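Side-chain contacts in envelope glycoprotein (Bourbon virus, PDB 5ZKX), which probably drives fusion of the viral envelope with the host-cell membrane, as a class III fusion glycoprotein related to baculovirus gp64, here in its trimeric postfusion form: residues 281-284 and 285-288; 430-433 and 434-438. All coordinates share one frame; numbering follows the deposited sequence.

Contact 1: residues 281-284 and 285-288; sequences AASV and YDVN
The hydroxyl of Ser283 is held by two partners. Its OG accepts from the backbone N of Asp286 at 3.1 Å, with an N-H...O angle of 152°, and donates to a water whose oxygen stands 2.6 Å from OG. That water passes a hydrogen of its own to Asp286 OD1, 2.7 Å away, so a second, water-mediated link runs beside the direct one; OG and OD1 themselves are 3.3 Å apart. With chi1 at 76°, OG lies between its own backbone N and carbonyl carbon and is brought round to the N-H of Asp286. This is the N-cap of the long helix 284-329. Asp286 sends its carboxylate back over the cap because CG lies beside the backbone N (chi1 -66°). Its other oxygen, OD2, accepts from the backbone N atoms of Glu415 and Gly416 of the second subunit. The ordinary helical bonds start here too, Val287 N to Ser283 O at 3.2 Å and Asn288 N to Val284 O at 2.9 Å. On the flank of this first turn, Val284 and Asn288 run side by side, and Val284 CG1 rests 3.8 Å from Asn288 ND2. A carboxylate placed at the N-terminal end of a helix probably gains from the helix dipole, and its two oxygens join the water on the N-cap hydroxyl to the neighbouring subunit's backbone.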
loop_
_atom_site.group_PDB
_atom_site.type_symbol
_atom_site.label_atom_id
_atom_site.label_comp_id
_atom_site.label_asym_id
_atom_site.label_seq_id
_atom_site.Cartn_x
_atom_site.Cartn_y
_atom_site.Cartn_z
ATOM N N ALA A 281 5.569 0.921 -6.056
ATOM C CA ALA A 281 4.372 1.005 -5.241
ATOM C C ALA A 281 3.958 -0.376 -4.745
ATOM O O ALA A 281 4.381 -1.410 -5.269
ATOM C CB ALA A 281 3.233 1.645 -6.033
ATOM N N ALA A 282 3.128 -0.379 -3.708
ATOM C CA ALA A 282 2.569 -1.611 -3.175
ATOM C C ALA A 282 1.214 -1.873 -3.811
ATOM O O ALA A 282 0.403 -0.958 -3.970
ATOM C CB ALA A 282 2.437 -1.531 -1.655
ATOM N N SER A 283 0.973 -3.125 -4.179
ATOM C CA SER A 283 -0.255 -3.462 -4.875
ATOM C C SER A 283 -1.417 -3.598 -3.895
ATOM O O SER A 283 -1.236 -3.844 -2.700
ATOM C CB SER A 283 -0.087 -4.760 -5.664
ATOM O OG SER A 283 -0.127 -5.885 -4.806
ATOM N N VAL A 284 -2.630 -3.426 -4.431
ATOM C CA VAL A 284 -3.853 -3.659 -3.667
ATOM C C VAL A 284 -3.836 -5.043 -3.041
ATOM O O VAL A 284 -4.343 -5.243 -1.930
ATOM C CB VAL A 284 -5.085 -3.460 -4.578
ATOM C CG1 VAL A 284 -6.336 -4.076 -3.961
ATOM C CG2 VAL A 284 -5.300 -1.984 -4.868
ATOM N N TYR A 285 -3.239 -6.016 -3.733
ATOM C CA TYR A 285 -3.179 -7.370 -3.200
ATOM C C TYR A 285 -2.267 -7.449 -1.984
ATOM O O TYR A 285 -2.551 -8.192 -1.037
ATOM C CB TYR A 285 -2.709 -8.338 -4.282
ATOM C CG TYR A 285 -2.688 -9.764 -3.804
ATOM C CD1 TYR A 285 -1.528 -10.321 -3.291
ATOM C CD2 TYR A 285 -3.834 -10.547 -3.844
ATOM C CE1 TYR A 285 -1.502 -11.613 -2.839
ATOM C CE2 TYR A 285 -3.818 -11.854 -3.394
ATOM C CZ TYR A 285 -2.646 -12.380 -2.890
ATOM O OH TYR A 285 -2.603 -13.676 -2.434
ATOM N N ASP A 286 -1.162 -6.704 -1.994
ATOM C CA ASP A 286 -0.267 -6.695 -0.843
ATOM C C ASP A 286 -0.975 -6.155 0.392
ATOM O O ASP A 286 -0.894 -6.741 1.476
ATOM C CB ASP A 286 0.980 -5.866 -1.153
ATOM C CG ASP A 286 1.830 -6.481 -2.240
ATOM O OD1 ASP A 286 1.560 -7.637 -2.620
ATOM O OD2 ASP A 286 2.771 -5.811 -2.713
ATOM N N VAL A 287 -1.686 -5.035 0.240
ATOM C CA VAL A 287 -2.376 -4.430 1.373
ATOM C C VAL A 287 -3.508 -5.330 1.852
ATOM O O VAL A 287 -3.751 -5.454 3.059
ATOM C CB VAL A 287 -2.874 -3.025 0.994
ATOM C CG1 VAL A 287 -3.709 -2.421 2.115
ATOM C CG2 VAL A 287 -1.694 -2.129 0.686
ATOM N N ASN A 288 -4.209 -5.981 0.920
ATOM C CA ASN A 288 -5.239 -6.939 1.309
ATOM C C ASN A 288 -4.643 -8.143 2.030
ATOM O O ASN A 288 -5.315 -8.757 2.867
ATOM C CB ASN A 288 -6.033 -7.384 0.082
ATOM C CG ASN A 288 -7.197 -6.457 -0.229
ATOM O OD1 ASN A 288 -7.600 -5.649 0.603
ATOM N ND2 ASN A 288 -7.744 -6.575 -1.432
HETATM O O HOH W 1 1.420 -7.859 -5.349
#

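Contact 2: residues 430-433 and 434-438; sequences SKQA and LLDTM
Gln432 and Asp436, one helical turn apart, send their side chains out on the same flank and meet at a slant, with the planes of the amide and carboxylate turned 65° against each other. The Gln432 chain sets off with CG anti to the backbone N (chi1 -176°) and then bends at chi2 (58°), which carries its end forward along the helix toward the carboxylate. Asp436 leans back to meet it, and its CG settles 3.4 Å from the carbonyl oxygen Gln432 O. The same carbonyl accepts from Asp436 N at 2.9 Å. Gln432 also crosses the side chain of Leu435 at about a right angle, its amide end coming near the CD1 methyl. These contacts ride on the last turns of helix 422-437, where the backbone N of each residue donates to the O four residues back, from Leu434 N to Ser430 O at 3.0 Å through to Thr437 N to Ala433 O at 2.9 Å; Met438 is the first residue beyond helical geometry. Across the trimer, Gln432 packs on Leu435 of the third subunit, while Leu435 packs on Gln432 of the second, so the pair recurs between chains. On another flank, the CG2 methyl of Thr437 lies 3.4 Å from Ala433 O, and its OG1 is hydrogen-bonded to Leu123 O of the same chain. Leu434 starts with its CB 3.5 Å from Lys431 O; its end leads away, and the side chain packs on Arg142 of strand 134-148 and on Glu187.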
loop_
_atom_site.group_PDB
_atom_site.type_symbol
_atom_site.label_atom_id
_atom_site.label_comp_id
_atom_site.label_asym_id
_atom_site.label_seq_id
_atom_site.Cartn_x
_atom_site.Cartn_y
_atom_site.Cartn_z
ATOM N N SER A 430 6.808 17.847 -17.786
ATOM C CA SER A 430 7.498 18.647 -18.793
ATOM C C SER A 430 7.946 17.786 -19.968
ATOM O O SER A 430 7.770 18.162 -21.133
ATOM C CB SER A 430 8.692 19.355 -18.155
ATOM O OG SER A 430 9.747 19.492 -19.083
ATOM N N LYS A 431 8.527 16.618 -19.679
ATOM C CA LYS A 431 8.955 15.720 -20.744
ATOM C C LYS A 431 7.768 15.220 -21.553
ATOM O O LYS A 431 7.856 15.079 -22.778
ATOM C CB LYS A 431 9.733 14.544 -20.156
ATOM C CG LYS A 431 11.011 14.946 -19.445
ATOM C CD LYS A 431 11.819 13.727 -19.030
ATOM C CE LYS A 431 13.133 14.140 -18.379
ATOM N NZ LYS A 431 13.846 12.991 -17.752
ATOM N N GLN A 432 6.650 14.939 -20.882
ATOM C CA GLN A 432 5.454 14.507 -21.594
ATOM C C GLN A 432 4.913 15.621 -22.478
ATOM O O GLN A 432 4.396 15.360 -23.571
ATOM C CB GLN A 432 4.395 14.042 -20.593
ATOM C CG GLN A 432 3.139 13.471 -21.230
ATOM C CD GLN A 432 3.425 12.296 -22.142
ATOM O OE1 GLN A 432 2.997 12.275 -23.292
ATOM N NE2 GLN A 432 4.150 11.309 -21.629
ATOM N N ALA A 433 5.031 16.871 -22.027
ATOM C CA ALA A 433 4.591 17.997 -22.841
ATOM C C ALA A 433 5.455 18.144 -24.087
ATOM O O ALA A 433 4.947 18.476 -25.164
ATOM C CB ALA A 433 4.613 19.281 -22.014
ATOM N N LEU A 434 6.761 17.899 -23.959
ATOM C CA LEU A 434 7.635 17.934 -25.125
ATOM C C LEU A 434 7.237 16.872 -26.140
ATOM O O LEU A 434 7.205 17.135 -27.346
ATOM C CB LEU A 434 9.090 17.748 -24.699
ATOM C CG LEU A 434 10.112 17.740 -25.836
ATOM C CD1 LEU A 434 10.168 19.100 -26.506
ATOM C CD2 LEU A 434 11.485 17.336 -25.323
ATOM N N LEU A 435 6.926 15.662 -25.669
ATOM C CA LEU A 435 6.406 14.639 -26.568
ATOM C C LEU A 435 5.116 15.100 -27.228
ATOM O O LEU A 435 4.925 14.913 -28.435
ATOM C CB LEU A 435 6.173 13.336 -25.805
ATOM C CG LEU A 435 7.404 12.504 -25.445
ATOM C CD1 LEU A 435 6.989 11.282 -24.645
ATOM C CD2 LEU A 435 8.175 12.093 -26.692
ATOM N N ASP A 436 4.222 15.718 -26.453
ATOM C CA ASP A 436 2.924 16.115 -26.992
ATOM C C ASP A 436 3.066 17.195 -28.058
ATOM O O ASP A 436 2.313 17.207 -29.037
ATOM C CB ASP A 436 2.012 16.599 -25.865
ATOM C CG ASP A 436 1.370 15.460 -25.099
ATOM O OD1 ASP A 436 1.684 14.285 -25.390
ATOM O OD2 ASP A 436 0.549 15.742 -24.202
ATOM N N THR A 437 4.022 18.110 -27.891
ATOM C CA THR A 437 4.161 19.210 -28.837
ATOM C C THR A 437 4.956 18.828 -30.080
ATOM O O THR A 437 4.829 19.502 -31.107
ATOM C CB THR A 437 4.815 20.422 -28.160
ATOM O OG1 THR A 437 4.777 21.546 -29.047
ATOM C CG2 THR A 437 6.261 20.131 -27.800
ATOM N N MET A 438 5.751 17.759 -30.019
ATOM C CA MET A 438 6.608 17.354 -31.123
ATOM C C MET A 438 5.974 16.294 -32.021
ATOM O O MET A 438 6.704 15.572 -32.708
ATOM C CB MET A 438 7.944 16.832 -30.590
ATOM C CG MET A 438 8.800 17.871 -29.889
ATOM S SD MET A 438 9.481 19.090 -31.016
ATOM C CE MET A 438 10.393 18.041 -32.133
#

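From the N terminus, the chain first builds most of its strands and reaches contact 1 where the loop after helix 276-279 passes into the long helix 284-329. Contact 2 comes much later, at the C-terminal end of helix 422-437. Each contact joins adjoining segments, and its backbone bonds each close a single helical turn; they follow in series, neither nesting nor crossing. The centres of contacts 1 and 2 are 32 Å apart. The nearest atoms of contacts 1 and 2 are about 18 Å apart, without touching. Both reach neighbouring subunits: contact 1 ties the start of the long helix into the trimer, whereas contact 2 lies on a later helix that packs against strands 44-58, 134-148 and 188-192 of its own chain and against the same helix in the neighbouring subunits.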